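Topoisomerase IV subunit A (Escherichia coli, PDB 1ZVT) is the ParC subunit of a type II topoisomerase that unlinks DNA, and its C-terminal beta-pinwheel domain probably binds DNA and helps determine substrate choice. Local coordinates at residues P3-L8 with K36-G41; S9-V14 with N28-D33; V50-R55 with P82-D87; L157-S162 with G223-R228; S200-H205 with V241-P246. All coordinates share one frame; numbering follows the deposited sequence.

Interaction 1 (P3-L8 with K36-G41); sequences PVTIVL and KAAVKG
Leu-8, the residue with most surface buried here, pairs with both Lys-36 and Ala-37 where strands 3-9 and 35-42 run antiparallel. Its backbone O accepts two donors: Lys-36 N lies 2.9 Å from Leu-8 O, and Ala-37 N lies 3.1 Å from that same oxygen. Two residues on one strand facing a single residue on the other make a classic beta bulge. With CG anti to the backbone N (chi1 175°), the leucine side chain lies beside that of Lys-36, both pointing the same way, and Leu-8 CD2 rests 4.0 Å from Lys-36 CD, on the aliphatic part of the lysine.

Val-39 faces Ile-6 in a hydrogen-bonded pair, with Ile-6 N 2.8 Å from Val-39 O. On the sheet face that also carries Leu-8, Val-39 CG2 meets Ile-6 CB at 3.9 Å, while the end of the isoleucine leads off elsewhere. Gly-41 is gripped both ways by Val-4, each backbone N-H...O hydrogen bond between Val-4 and Gly-41 having its N and O 3.0 Å apart, and Val-4 CG2 lies 3.8 Å from Gly-41 O.

Strand 35-42 forms one border of this four-stranded antiparallel sheet, and strand 13-18 flanks strand 3-9 on its other side. Ile-6, Leu-8 and Val-39 pack on Met-89 of strand 86-90, Ile-6 and Val-39 also on Val-47 of strand 47-51.

Interaction 2 (S9-V14 with N28-D33); sequences SQMGWV and NYKAGD
Asp-33 holds the turn at residues 9-12 with both carboxylate oxygens. Ser-9 OG donates to Asp-33 OD2 at 2.7 Å, arriving on the syn side and close to the carboxylate plane. The other oxygen is used differently: Met-11 N donates to Asp-33 OD1 at 2.9 Å from above that plane, 37° out of it. Ser-9 OG has a second role as acceptor, since Trp-13 N lies 3.0 Å from Ser-9 OG, and the hydroxyl thus relays the grip of the carboxylate to the start of strand 13-18. CG of Asp-33 stands anti to its backbone N (chi1 -160°), which brings it within 3.4 Å of Met-11 CG; the two side chains slide past one another in opposite directions.

Farther out, Lys-30 crosses Trp-13 at about a right angle. Its CE sits over one face of the indole, 3.7 Å from the centroid of the Trp-13 five-membered ring, a CH-pi contact, while Lys-30 CD lies 3.8 Å from Trp-13 CZ2 in the six-membered ring. The Trp-13 ring also has Met-11 O at its edge, in plane. Ser-9 CB, for its part, touches Tyr-29 CE2 at 3.8 Å; the tyrosine hydroxyl itself bonds to Ala-24 O.

The arrangement is that of a type I turn with a G1 beta bulge at Gly-12, closing the hairpin of strands 3-9 and 13-18, braced by a loop whose own type II turn spans Lys-30 to Asp-33.

Interaction 3 (V50-R55 with P82-D87); sequences VDSTGR and PGATVD
A type I turn with a G1 beta bulge, Asp-51 to Gly-54, joins strands 47-51 and 55-59, and its Ser-52 clasps segment 82-87 at Thr-85. The grip is two-way: Ser-52 N donates to Thr-85 O at 2.9 Å, and Thr-85 N donates back to the serine hydroxyl, Ser-52 OG, at 3.0 Å. Ser-52 OG also lies 3.3 Å from Ala-84 CA. Two residues along each strand, Asp-87 N bonds to Val-50 O at 3.1 Å, flanking the non-hydrogen-bonded pair Asp-51 and Val-86.

Asp-51 shapes the turn from inside. Its CG stands between the backbone N and the carbonyl carbon (chi1 78°), and OD1 accepts three bonds: Thr-53 OG1 at 2.7 Å from Asp-51 OD1 on the syn side, and the backbone N atoms of Thr-53 and Arg-55 from above the carboxylate plane. The bond from Thr-53 N makes an Asx turn. Within 82-87, Thr-85 OG1 donates to Asp-87 OD1 at 2.7 Å; across the contact, Asp-87 OD2 comes 3.4 Å from Ser-52 CB.

Strand 47-51 runs between strands 86-90 and 55-59, where Tyr-57 OH bonds to Asp-51 OD2.

Interaction 4 (L157-S162 with G223-R228); sequences LMFPVS and GERGRR
Phe-159 and Leu-157, on strand 155-160 of one beta-pinwheel blade, pack against a loop whose type II turn runs from Glu-224 to Arg-227 with Gly-226 at its third position.

One hydrogen bond crosses the contact, Gly-223 N to Met-158 O at 3.0 Å. Met-158 also has a backbone hydrogen bond with Val-221, two residues earlier in the same loop.

Van der Waals contacts are made by two side chains that reach from the strand toward the loop. Leu-157 has CG anti to its backbone N (chi1 -178°), and its two methyls part company: CD1 lies 3.7 Å from Gly-223 CA, where no side chain intervenes, while CD2 enters the turn, 3.6 Å from Glu-224 O and 3.7 Å from Arg-227 O. The same Leu-157 CD2 meets the Phe-159 ring at its edge, in plane, and Phe-159 CB lies 3.3 Å from Gly-223 O.

The remaining interaction is CH-pi. Arg-225 lays its aliphatic chain over one face of Phe-159, and the guanidinium and ring planes are 66° apart. The polar end passes beyond the ring: NH1 bonds to Lys-174 O and NE, weakly, to Asp-163 O. Arg-225 CG touches Phe-159 CZ at 3.6 Å, and Arg-225 CB stands over the middle of the ring, 3.6 Å from the Phe-159 centroid.

Interaction 5 (S200-H205 with V241-P246); sequences STLTIH and VEIDSP
His-205 and Glu-242 cross at a slant, ring and carboxylate planes 51° apart, and meet through one His-carboxylate hydrogen bond: His-205 NE2 donates to Glu-242 OE1 at 2.9 Å. The imidazole comes in nearly along the C–O axis of the carboxylate, and the oxygen lies 22° out of the ring plane. Glu-242 starts with CG anti to the carbonyl carbon (chi1 -64°) and is extended beyond it; on the way to the histidine its OE1 passes 3.8 Å from Thr-203 CG2.

Thr-203 points to the same sheet face but turns its hydroxyl the other way along the strand. Water 1 sits there, 2.9 Å from Thr-203 OG1 and 2.8 Å from Asp-244 OD2, with Glu-242 O also in hydrogen-bonding range; it can bridge these groups, though more acceptors surround it than it has protons.

The opposite face is apolar. Leu-202 and Ile-243 lie side by side, pointing the same way, with Leu-202 CG 3.9 Å from Ile-243 CG1, and Leu-202 CD2 stands 4.2 Å from Val-241 CG1. The backbones pair evenly: Thr-201 with Asp-244 and Thr-203 with Glu-242 exchange N-H...O hydrogen bonds in both directions, each 2.9 Å from N to O. Past the paired strands, Ser-200 OG comes 3.2 Å from Ser-245 CB; that hydroxyl bonds to Pro-197 O.

In the last sheet of the beta-pinwheel, strand 201-206 lies between antiparallel strands 209-213 and 240-244. Its Leu-202 and Ile-204 pack on Leu-148 and Ile-150 of strand 146-151, while Val-241 and Ile-243 rest on Tyr-194 of strand 190-196.

Interactions 1 and 5 are the extended strand pairings, interaction 1 ending in a bulge, with apolar side chains packed on a neighbouring sheet; interaction 5 adds a polar face that holds a water. Interactions 1 and 2 share one sheet: interaction 2 is nested in the chain loop closed by interaction 1, touches it through Val-7 and Tyr-29, and is the surface contact, ruled by a carboxylate. Interaction 3 repeats the bulged hairpin turn in the next sheet, with a serine clasping segment 82-87, and touches interaction 1 through Lys-36. Interaction 4, across the chain's centre from interactions 1 to 3, relies on a CH-pi contact and leucine packing; its segments alternate along the chain with those of interaction 5.

Interaction 1 (P3-L8 with K36-G41)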
# COMPACT_ATOMS: atom_id res chain seq x y z
N PRO A 3 13.17 -15.39 14.12
CA PRO A 3 11.94 -14.61 13.92
C PRO A 3 12.04 -13.22 14.52
O PRO A 3 12.49 -13.08 15.65
CB PRO A 3 10.88 -15.43 14.67
CG PRO A 3 11.65 -16.32 15.57
CD PRO A 3 12.91 -16.64 14.85
N VAL A 4 11.59 -12.20 13.77
CA VAL A 4 11.59 -10.83 14.26
C VAL A 4 10.28 -10.15 13.87
O VAL A 4 9.62 -10.56 12.89
CB VAL A 4 12.76 -9.97 13.69
CG1 VAL A 4 14.11 -10.52 14.18
CG2 VAL A 4 12.73 -9.91 12.17
N THR A 5 9.94 -9.11 14.62
CA THR A 5 8.85 -8.19 14.27
C THR A 5 9.44 -6.80 14.17
O THR A 5 10.11 -6.35 15.10
CB THR A 5 7.74 -8.19 15.34
OG1 THR A 5 7.20 -9.51 15.41
CG2 THR A 5 6.63 -7.21 14.98
N ILE A 6 9.21 -6.14 13.05
CA ILE A 6 9.67 -4.76 12.91
C ILE A 6 8.49 -3.84 13.22
O ILE A 6 7.39 -4.04 12.71
CB ILE A 6 10.19 -4.45 11.49
CG1 ILE A 6 11.12 -5.56 10.96
CG2 ILE A 6 10.81 -3.05 11.47
CD1 ILE A 6 12.33 -5.87 11.87
N VAL A 7 8.72 -2.85 14.09
CA VAL A 7 7.66 -1.96 14.57
C VAL A 7 7.98 -0.53 14.16
O VAL A 7 9.08 -0.04 14.43
CB VAL A 7 7.54 -2.04 16.11
CG1 VAL A 7 6.40 -1.09 16.63
CG2 VAL A 7 7.31 -3.50 16.55
N LEU A 8 7.02 0.10 13.50
CA LEU A 8 7.11 1.48 13.00
C LEU A 8 6.20 2.36 13.81
O LEU A 8 5.03 2.01 14.06
CB LEU A 8 6.66 1.50 11.54
CG LEU A 8 6.58 2.87 10.85
CD1 LEU A 8 7.98 3.52 10.75
CD2 LEU A 8 5.91 2.73 9.46
N LYS A 36 2.31 2.66 14.86
CA LYS A 36 1.77 2.86 13.51
C LYS A 36 1.52 1.54 12.80
O LYS A 36 0.45 1.34 12.24
CB LYS A 36 2.69 3.75 12.67
CG LYS A 36 2.12 3.98 11.23
CD LYS A 36 2.84 5.12 10.49
CE LYS A 36 2.51 5.08 9.00
NZ LYS A 36 1.05 5.20 8.70
N ALA A 37 2.51 0.64 12.81
CA ALA A 37 2.40 -0.62 12.09
C ALA A 37 3.49 -1.58 12.53
O ALA A 37 4.56 -1.16 13.00
CB ALA A 37 2.48 -0.40 10.56
N ALA A 38 3.22 -2.87 12.31
CA ALA A 38 4.22 -3.90 12.53
C ALA A 38 4.19 -4.90 11.38
O ALA A 38 3.12 -5.18 10.80
CB ALA A 38 4.00 -4.60 13.86
N VAL A 39 5.37 -5.41 11.05
CA VAL A 39 5.49 -6.52 10.08
C VAL A 39 6.35 -7.62 10.69
O VAL A 39 7.10 -7.39 11.63
CB VAL A 39 6.05 -6.07 8.71
CG1 VAL A 39 5.06 -5.06 8.05
CG2 VAL A 39 7.40 -5.44 8.88
N LYS A 40 6.26 -8.82 10.15
CA LYS A 40 7.04 -9.93 10.72
C LYS A 40 7.80 -10.66 9.64
O LYS A 40 7.43 -10.63 8.46
CB LYS A 40 6.14 -10.89 11.50
CG LYS A 40 5.17 -11.69 10.63
CD LYS A 40 4.36 -12.67 11.50
CE LYS A 40 3.25 -13.34 10.70
NZ LYS A 40 2.17 -12.35 10.33
N GLY A 41 8.89 -11.30 10.05
CA GLY A 41 9.72 -12.03 9.11
C GLY A 41 10.87 -12.65 9.85
O GLY A 41 10.76 -12.96 11.03

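Interaction 2 (S9-V14 with N28-D33)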
# COMPACT_ATOMS: atom_id res chain seq x y z
N SER A 9 6.71 3.51 14.22
CA SER A 9 5.91 4.44 14.99
C SER A 9 5.40 5.60 14.13
O SER A 9 5.86 5.80 12.99
CB SER A 9 6.71 4.98 16.17
OG SER A 9 7.65 5.95 15.72
N GLN A 10 4.45 6.36 14.69
CA GLN A 10 3.83 7.49 13.97
C GLN A 10 4.87 8.52 13.53
O GLN A 10 4.77 9.10 12.44
CB GLN A 10 2.80 8.17 14.87
CG GLN A 10 1.53 7.36 15.09
CD GLN A 10 0.79 7.06 13.79
OE1 GLN A 10 0.84 7.84 12.82
NE2 GLN A 10 0.12 5.91 13.75
N MET A 11 5.88 8.70 14.37
CA MET A 11 6.96 9.67 14.10
C MET A 11 8.09 9.11 13.23
O MET A 11 9.06 9.82 12.96
CB MET A 11 7.54 10.17 15.41
CG MET A 11 6.57 10.98 16.28
SD MET A 11 5.98 12.43 15.42
CE MET A 11 4.31 11.98 14.96
N GLY A 12 7.96 7.86 12.79
CA GLY A 12 8.95 7.30 11.86
C GLY A 12 10.16 6.69 12.54
O GLY A 12 11.25 6.65 11.95
N TRP A 13 9.97 6.19 13.76
CA TRP A 13 11.01 5.50 14.50
C TRP A 13 10.75 4.02 14.41
O TRP A 13 9.59 3.58 14.38
CB TRP A 13 11.01 5.95 15.96
CG TRP A 13 11.58 7.33 16.12
CD1 TRP A 13 11.31 8.43 15.34
CD2 TRP A 13 12.53 7.76 17.10
NE1 TRP A 13 12.02 9.52 15.80
CE2 TRP A 13 12.78 9.13 16.87
CE3 TRP A 13 13.18 7.11 18.16
CZ2 TRP A 13 13.67 9.88 17.66
CZ3 TRP A 13 14.07 7.86 18.95
CH2 TRP A 13 14.30 9.23 18.69
N VAL A 14 11.82 3.24 14.36
CA VAL A 14 11.69 1.80 14.15
C VAL A 14 12.50 1.00 15.15
O VAL A 14 13.47 1.49 15.71
CB VAL A 14 12.13 1.36 12.73
CG1 VAL A 14 11.11 1.80 11.71
CG2 VAL A 14 13.53 1.94 12.36
N ASN A 28 7.16 0.78 24.58
CA ASN A 28 7.53 2.13 24.97
C ASN A 28 7.68 3.01 23.73
O ASN A 28 8.36 2.64 22.78
CB ASN A 28 8.86 2.05 25.75
CG ASN A 28 9.32 3.39 26.31
OD1 ASN A 28 10.51 3.56 26.61
ND2 ASN A 28 8.41 4.34 26.46
N TYR A 29 7.02 4.16 23.74
CA TYR A 29 7.23 5.15 22.69
C TYR A 29 7.72 6.44 23.33
O TYR A 29 7.43 6.68 24.50
CB TYR A 29 5.97 5.38 21.87
CG TYR A 29 5.61 4.13 21.09
CD1 TYR A 29 4.76 3.18 21.63
CD2 TYR A 29 6.17 3.90 19.84
CE1 TYR A 29 4.46 2.01 20.93
CE2 TYR A 29 5.87 2.74 19.13
CZ TYR A 29 5.01 1.81 19.67
OH TYR A 29 4.73 0.65 18.98
N LYS A 30 8.46 7.24 22.57
CA LYS A 30 8.90 8.54 23.10
C LYS A 30 7.68 9.46 23.24
O LYS A 30 6.66 9.26 22.59
CB LYS A 30 9.99 9.14 22.21
CG LYS A 30 9.50 9.70 20.90
CD LYS A 30 10.65 9.99 19.96
CE LYS A 30 10.12 10.45 18.61
NZ LYS A 30 9.99 11.93 18.56
N ALA A 31 7.78 10.45 24.12
CA ALA A 31 6.68 11.38 24.34
C ALA A 31 6.15 11.92 23.02
O ALA A 31 6.93 12.39 22.18
CB ALA A 31 7.15 12.54 25.22
N GLY A 32 4.84 11.86 22.82
CA GLY A 32 4.21 12.34 21.59
C GLY A 32 4.20 11.31 20.46
O GLY A 32 3.68 11.58 19.37
N ASP A 33 4.76 10.14 20.70
CA ASP A 33 4.82 9.12 19.64
C ASP A 33 3.98 7.92 20.03
O ASP A 33 3.64 7.73 21.21
CB ASP A 33 6.28 8.73 19.38
CG ASP A 33 6.50 8.07 18.01
OD1 ASP A 33 5.57 7.98 17.19
OD2 ASP A 33 7.65 7.66 17.76

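Interaction 3 (V50-R55 with P82-D87)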
# COMPACT_ATOMS: atom_id res chain seq x y z
N VAL A 50 8.36 2.26 2.01
CA VAL A 50 8.04 3.09 0.85
C VAL A 50 7.68 4.51 1.34
O VAL A 50 6.84 4.66 2.25
CB VAL A 50 6.88 2.49 0.04
CG1 VAL A 50 6.60 3.38 -1.16
CG2 VAL A 50 7.24 1.06 -0.43
N ASP A 51 8.32 5.52 0.76
CA ASP A 51 8.03 6.92 1.17
C ASP A 51 6.93 7.57 0.33
O ASP A 51 6.45 6.99 -0.65
CB ASP A 51 9.31 7.79 1.29
CG ASP A 51 9.86 8.28 -0.06
OD1 ASP A 51 9.15 8.28 -1.08
OD2 ASP A 51 11.03 8.70 -0.08
N SER A 52 6.53 8.77 0.76
CA SER A 52 5.41 9.49 0.15
C SER A 52 5.68 9.95 -1.29
O SER A 52 4.74 10.39 -1.97
CB SER A 52 5.05 10.69 1.02
OG SER A 52 6.19 11.48 1.24
N THR A 53 6.93 9.86 -1.74
CA THR A 53 7.33 10.24 -3.09
C THR A 53 7.46 9.04 -4.03
O THR A 53 7.77 9.21 -5.22
CB THR A 53 8.64 11.07 -3.11
OG1 THR A 53 9.77 10.23 -2.82
CG2 THR A 53 8.59 12.22 -2.12
N GLY A 54 7.20 7.86 -3.51
CA GLY A 54 7.25 6.63 -4.32
C GLY A 54 8.60 5.95 -4.35
O GLY A 54 8.84 5.06 -5.19
N ARG A 55 9.50 6.35 -3.45
CA ARG A 55 10.80 5.67 -3.33
C ARG A 55 10.71 4.50 -2.36
O ARG A 55 9.97 4.56 -1.40
CB ARG A 55 11.88 6.67 -2.87
CG ARG A 55 12.11 7.82 -3.88
CD ARG A 55 13.38 8.61 -3.55
NE ARG A 55 14.62 7.86 -3.81
CZ ARG A 55 15.26 7.82 -4.99
NH1 ARG A 55 14.78 8.45 -6.06
NH2 ARG A 55 16.39 7.14 -5.09
N PRO A 82 13.16 16.03 0.59
CA PRO A 82 12.57 17.10 1.41
C PRO A 82 11.06 16.93 1.64
O PRO A 82 10.30 16.82 0.69
CB PRO A 82 12.85 18.36 0.58
CG PRO A 82 14.02 18.03 -0.28
CD PRO A 82 14.01 16.53 -0.50
N GLY A 83 10.64 16.86 2.90
CA GLY A 83 9.22 16.82 3.24
C GLY A 83 8.54 15.46 3.12
O GLY A 83 7.36 15.32 3.45
N ALA A 84 9.29 14.46 2.68
CA ALA A 84 8.75 13.12 2.49
C ALA A 84 8.59 12.44 3.83
O ALA A 84 9.36 12.71 4.77
CB ALA A 84 9.67 12.29 1.59
N THR A 85 7.61 11.55 3.91
CA THR A 85 7.37 10.74 5.09
C THR A 85 7.43 9.26 4.70
O THR A 85 7.24 8.92 3.53
CB THR A 85 5.98 11.00 5.70
OG1 THR A 85 4.97 10.89 4.67
CG2 THR A 85 5.89 12.39 6.35
N VAL A 86 7.69 8.40 5.68
CA VAL A 86 7.64 6.95 5.46
C VAL A 86 6.24 6.44 5.75
O VAL A 86 5.77 6.46 6.91
CB VAL A 86 8.66 6.21 6.35
CG1 VAL A 86 8.42 4.71 6.33
CG2 VAL A 86 10.07 6.54 5.89
N ASP A 87 5.57 5.96 4.71
CA ASP A 87 4.15 5.67 4.83
C ASP A 87 3.80 4.19 4.88
O ASP A 87 2.74 3.81 5.37
CB ASP A 87 3.39 6.35 3.69
CG ASP A 87 3.46 7.85 3.75
OD1 ASP A 87 3.87 8.40 4.81
OD2 ASP A 87 3.14 8.51 2.74

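Interaction 4 (L157-S162 with G223-R228)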
# COMPACT_ATOMS: atom_id res chain seq x y z
N LEU A 157 -14.35 -0.09 -10.87
CA LEU A 157 -13.94 -0.98 -11.97
C LEU A 157 -13.28 -2.20 -11.38
O LEU A 157 -12.44 -2.07 -10.50
CB LEU A 157 -12.94 -0.28 -12.89
CG LEU A 157 -12.45 -1.07 -14.12
CD1 LEU A 157 -13.57 -1.31 -15.12
CD2 LEU A 157 -11.30 -0.37 -14.82
N MET A 158 -13.63 -3.38 -11.89
CA MET A 158 -12.99 -4.63 -11.43
C MET A 158 -12.48 -5.41 -12.64
O MET A 158 -13.19 -5.54 -13.64
CB MET A 158 -13.97 -5.52 -10.64
CG MET A 158 -13.29 -6.72 -9.99
SD MET A 158 -14.39 -7.53 -8.82
CE MET A 158 -15.48 -8.46 -9.87
N PHE A 159 -11.27 -5.95 -12.55
CA PHE A 159 -10.74 -6.84 -13.60
C PHE A 159 -9.66 -7.72 -12.98
O PHE A 159 -9.13 -7.38 -11.91
CB PHE A 159 -10.18 -6.04 -14.80
CG PHE A 159 -9.07 -5.09 -14.44
CD1 PHE A 159 -7.75 -5.54 -14.29
CD2 PHE A 159 -9.34 -3.73 -14.30
CE1 PHE A 159 -6.73 -4.64 -13.96
CE2 PHE A 159 -8.32 -2.83 -13.96
CZ PHE A 159 -7.01 -3.29 -13.81
N PRO A 160 -9.34 -8.86 -13.61
CA PRO A 160 -8.34 -9.76 -13.00
C PRO A 160 -6.99 -9.05 -12.85
O PRO A 160 -6.54 -8.38 -13.77
CB PRO A 160 -8.24 -10.90 -14.01
CG PRO A 160 -9.57 -10.88 -14.73
CD PRO A 160 -9.84 -9.41 -14.88
N VAL A 161 -6.35 -9.19 -11.69
CA VAL A 161 -5.09 -8.47 -11.47
C VAL A 161 -3.98 -8.89 -12.47
O VAL A 161 -3.08 -8.10 -12.75
CB VAL A 161 -4.63 -8.54 -9.98
CG1 VAL A 161 -4.13 -9.92 -9.65
CG2 VAL A 161 -3.56 -7.47 -9.66
N SER A 162 -4.07 -10.11 -13.01
CA SER A 162 -3.17 -10.58 -14.09
C SER A 162 -3.20 -9.71 -15.34
O SER A 162 -2.27 -9.75 -16.14
CB SER A 162 -3.48 -12.03 -14.47
OG SER A 162 -4.85 -12.19 -14.81
N GLY A 223 -14.96 -4.82 -15.92
CA GLY A 223 -14.77 -4.18 -17.21
C GLY A 223 -13.31 -4.28 -17.62
O GLY A 223 -12.50 -4.91 -16.93
N GLU A 224 -12.98 -3.66 -18.73
CA GLU A 224 -11.62 -3.72 -19.23
C GLU A 224 -10.75 -2.76 -18.43
O GLU A 224 -11.17 -1.65 -18.13
CB GLU A 224 -11.60 -3.34 -20.71
CG GLU A 224 -10.28 -3.57 -21.41
CD GLU A 224 -10.09 -5.03 -21.87
OE1 GLU A 224 -11.09 -5.68 -22.24
OE2 GLU A 224 -8.92 -5.49 -21.90
N ARG A 225 -9.53 -3.19 -18.12
CA ARG A 225 -8.54 -2.30 -17.52
C ARG A 225 -8.42 -1.01 -18.31
O ARG A 225 -8.40 -1.03 -19.56
CB ARG A 225 -7.18 -3.00 -17.45
CG ARG A 225 -6.05 -2.06 -17.07
CD ARG A 225 -4.73 -2.80 -16.83
NE ARG A 225 -4.11 -3.29 -18.08
CZ ARG A 225 -3.39 -2.53 -18.90
NH1 ARG A 225 -3.21 -1.23 -18.65
NH2 ARG A 225 -2.84 -3.07 -19.97
N GLY A 226 -8.40 0.12 -17.60
CA GLY A 226 -8.21 1.42 -18.23
C GLY A 226 -9.48 2.14 -18.62
O GLY A 226 -9.43 3.29 -19.09
N ARG A 227 -10.63 1.46 -18.47
CA ARG A 227 -11.94 2.07 -18.62
C ARG A 227 -12.17 3.01 -17.43
O ARG A 227 -11.42 2.97 -16.43
CB ARG A 227 -13.04 0.99 -18.69
CG ARG A 227 -13.09 0.21 -20.00
CD ARG A 227 -14.18 0.73 -20.91
NE ARG A 227 -14.23 0.06 -22.21
CZ ARG A 227 -14.68 0.65 -23.31
NH1 ARG A 227 -15.10 1.91 -23.26
NH2 ARG A 227 -14.72 0.00 -24.47
N ARG A 228 -13.20 3.86 -17.50
CA ARG A 228 -13.37 4.87 -16.46
C ARG A 228 -14.13 4.31 -15.25
O ARG A 228 -14.11 4.91 -14.19
CB ARG A 228 -14.02 6.17 -16.97
CG ARG A 228 -15.44 6.04 -17.36
CD ARG A 228 -16.08 7.42 -17.53
NE ARG A 228 -17.44 7.29 -18.02
CZ ARG A 228 -18.37 8.22 -17.90
NH1 ARG A 228 -18.11 9.37 -17.29
NH2 ARG A 228 -19.58 7.99 -18.38

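Interaction 5 (S200-H205 with V241-P246)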
# COMPACT_ATOMS: atom_id res chain seq x y z
N SER A 200 -15.51 -12.50 -3.08
CA SER A 200 -15.59 -11.51 -2.01
C SER A 200 -16.87 -10.68 -2.01
O SER A 200 -17.51 -10.46 -3.06
CB SER A 200 -14.39 -10.56 -2.08
OG SER A 200 -13.18 -11.29 -2.02
N THR A 201 -17.23 -10.19 -0.82
CA THR A 201 -18.32 -9.23 -0.63
C THR A 201 -17.70 -8.00 0.01
O THR A 201 -16.84 -8.13 0.86
CB THR A 201 -19.42 -9.80 0.30
OG1 THR A 201 -20.02 -10.94 -0.32
CG2 THR A 201 -20.48 -8.77 0.63
N LEU A 202 -18.11 -6.82 -0.47
CA LEU A 202 -17.71 -5.52 0.09
C LEU A 202 -18.94 -4.81 0.63
O LEU A 202 -19.97 -4.70 -0.05
CB LEU A 202 -17.08 -4.63 -1.00
CG LEU A 202 -15.57 -4.81 -1.18
CD1 LEU A 202 -15.26 -5.96 -2.10
CD2 LEU A 202 -15.01 -3.54 -1.73
N THR A 203 -18.82 -4.31 1.85
CA THR A 203 -19.86 -3.48 2.42
C THR A 203 -19.22 -2.12 2.61
O THR A 203 -18.19 -2.02 3.26
CB THR A 203 -20.35 -4.04 3.76
OG1 THR A 203 -20.89 -5.35 3.55
CG2 THR A 203 -21.41 -3.15 4.35
N ILE A 204 -19.83 -1.09 2.03
CA ILE A 204 -19.22 0.24 1.99
C ILE A 204 -20.18 1.21 2.66
O ILE A 204 -21.37 1.22 2.33
CB ILE A 204 -18.94 0.67 0.51
CG1 ILE A 204 -18.02 -0.34 -0.19
CG2 ILE A 204 -18.35 2.08 0.44
CD1 ILE A 204 -17.78 -0.06 -1.67
N HIS A 205 -19.67 2.03 3.59
CA HIS A 205 -20.50 3.01 4.25
C HIS A 205 -20.02 4.41 3.96
O HIS A 205 -18.82 4.65 3.85
CB HIS A 205 -20.47 2.83 5.76
CG HIS A 205 -20.73 1.43 6.21
ND1 HIS A 205 -21.78 1.11 7.04
CD2 HIS A 205 -20.08 0.28 5.97
CE1 HIS A 205 -21.77 -0.18 7.29
NE2 HIS A 205 -20.73 -0.71 6.66
N VAL A 241 -15.18 0.41 5.09
CA VAL A 241 -15.26 -0.67 4.12
C VAL A 241 -14.99 -1.97 4.86
O VAL A 241 -14.04 -2.06 5.63
CB VAL A 241 -14.21 -0.53 3.00
CG1 VAL A 241 -14.34 -1.70 2.03
CG2 VAL A 241 -14.37 0.78 2.23
N GLU A 242 -15.83 -2.97 4.64
CA GLU A 242 -15.60 -4.30 5.22
C GLU A 242 -15.55 -5.28 4.07
O GLU A 242 -16.50 -5.35 3.31
CB GLU A 242 -16.73 -4.65 6.18
CG GLU A 242 -16.77 -3.72 7.38
CD GLU A 242 -18.16 -3.58 7.94
OE1 GLU A 242 -19.04 -2.99 7.27
OE2 GLU A 242 -18.37 -4.08 9.06
N ILE A 243 -14.44 -6.00 3.95
CA ILE A 243 -14.26 -6.96 2.86
C ILE A 243 -14.27 -8.36 3.46
O ILE A 243 -13.45 -8.67 4.31
CB ILE A 243 -12.91 -6.72 2.13
CG1 ILE A 243 -12.86 -5.28 1.61
CG2 ILE A 243 -12.72 -7.71 1.00
CD1 ILE A 243 -11.51 -4.86 1.10
N ASP A 244 -15.22 -9.18 3.02
CA ASP A 244 -15.30 -10.58 3.45
C ASP A 244 -14.84 -11.42 2.27
O ASP A 244 -15.46 -11.36 1.21
CB ASP A 244 -16.73 -10.89 3.90
CG ASP A 244 -17.10 -10.17 5.18
OD1 ASP A 244 -16.39 -10.40 6.19
OD2 ASP A 244 -18.06 -9.35 5.21
N SER A 245 -13.72 -12.13 2.43
CA SER A 245 -13.03 -12.76 1.29
C SER A 245 -12.67 -14.21 1.51
O SER A 245 -11.71 -14.52 2.22
CB SER A 245 -11.81 -11.94 0.85
OG SER A 245 -10.80 -11.90 1.84
N PRO A 246 -13.45 -15.14 0.91
CA PRO A 246 -13.21 -16.57 1.01
C PRO A 246 -12.00 -16.98 0.17
O PRO A 246 -11.87 -16.54 -0.98
CB PRO A 246 -14.50 -17.18 0.44
CG PRO A 246 -15.50 -16.01 0.40
CD PRO A 246 -14.65 -14.85 0.10
O HOH W 1 -18.74 -7.25 3.52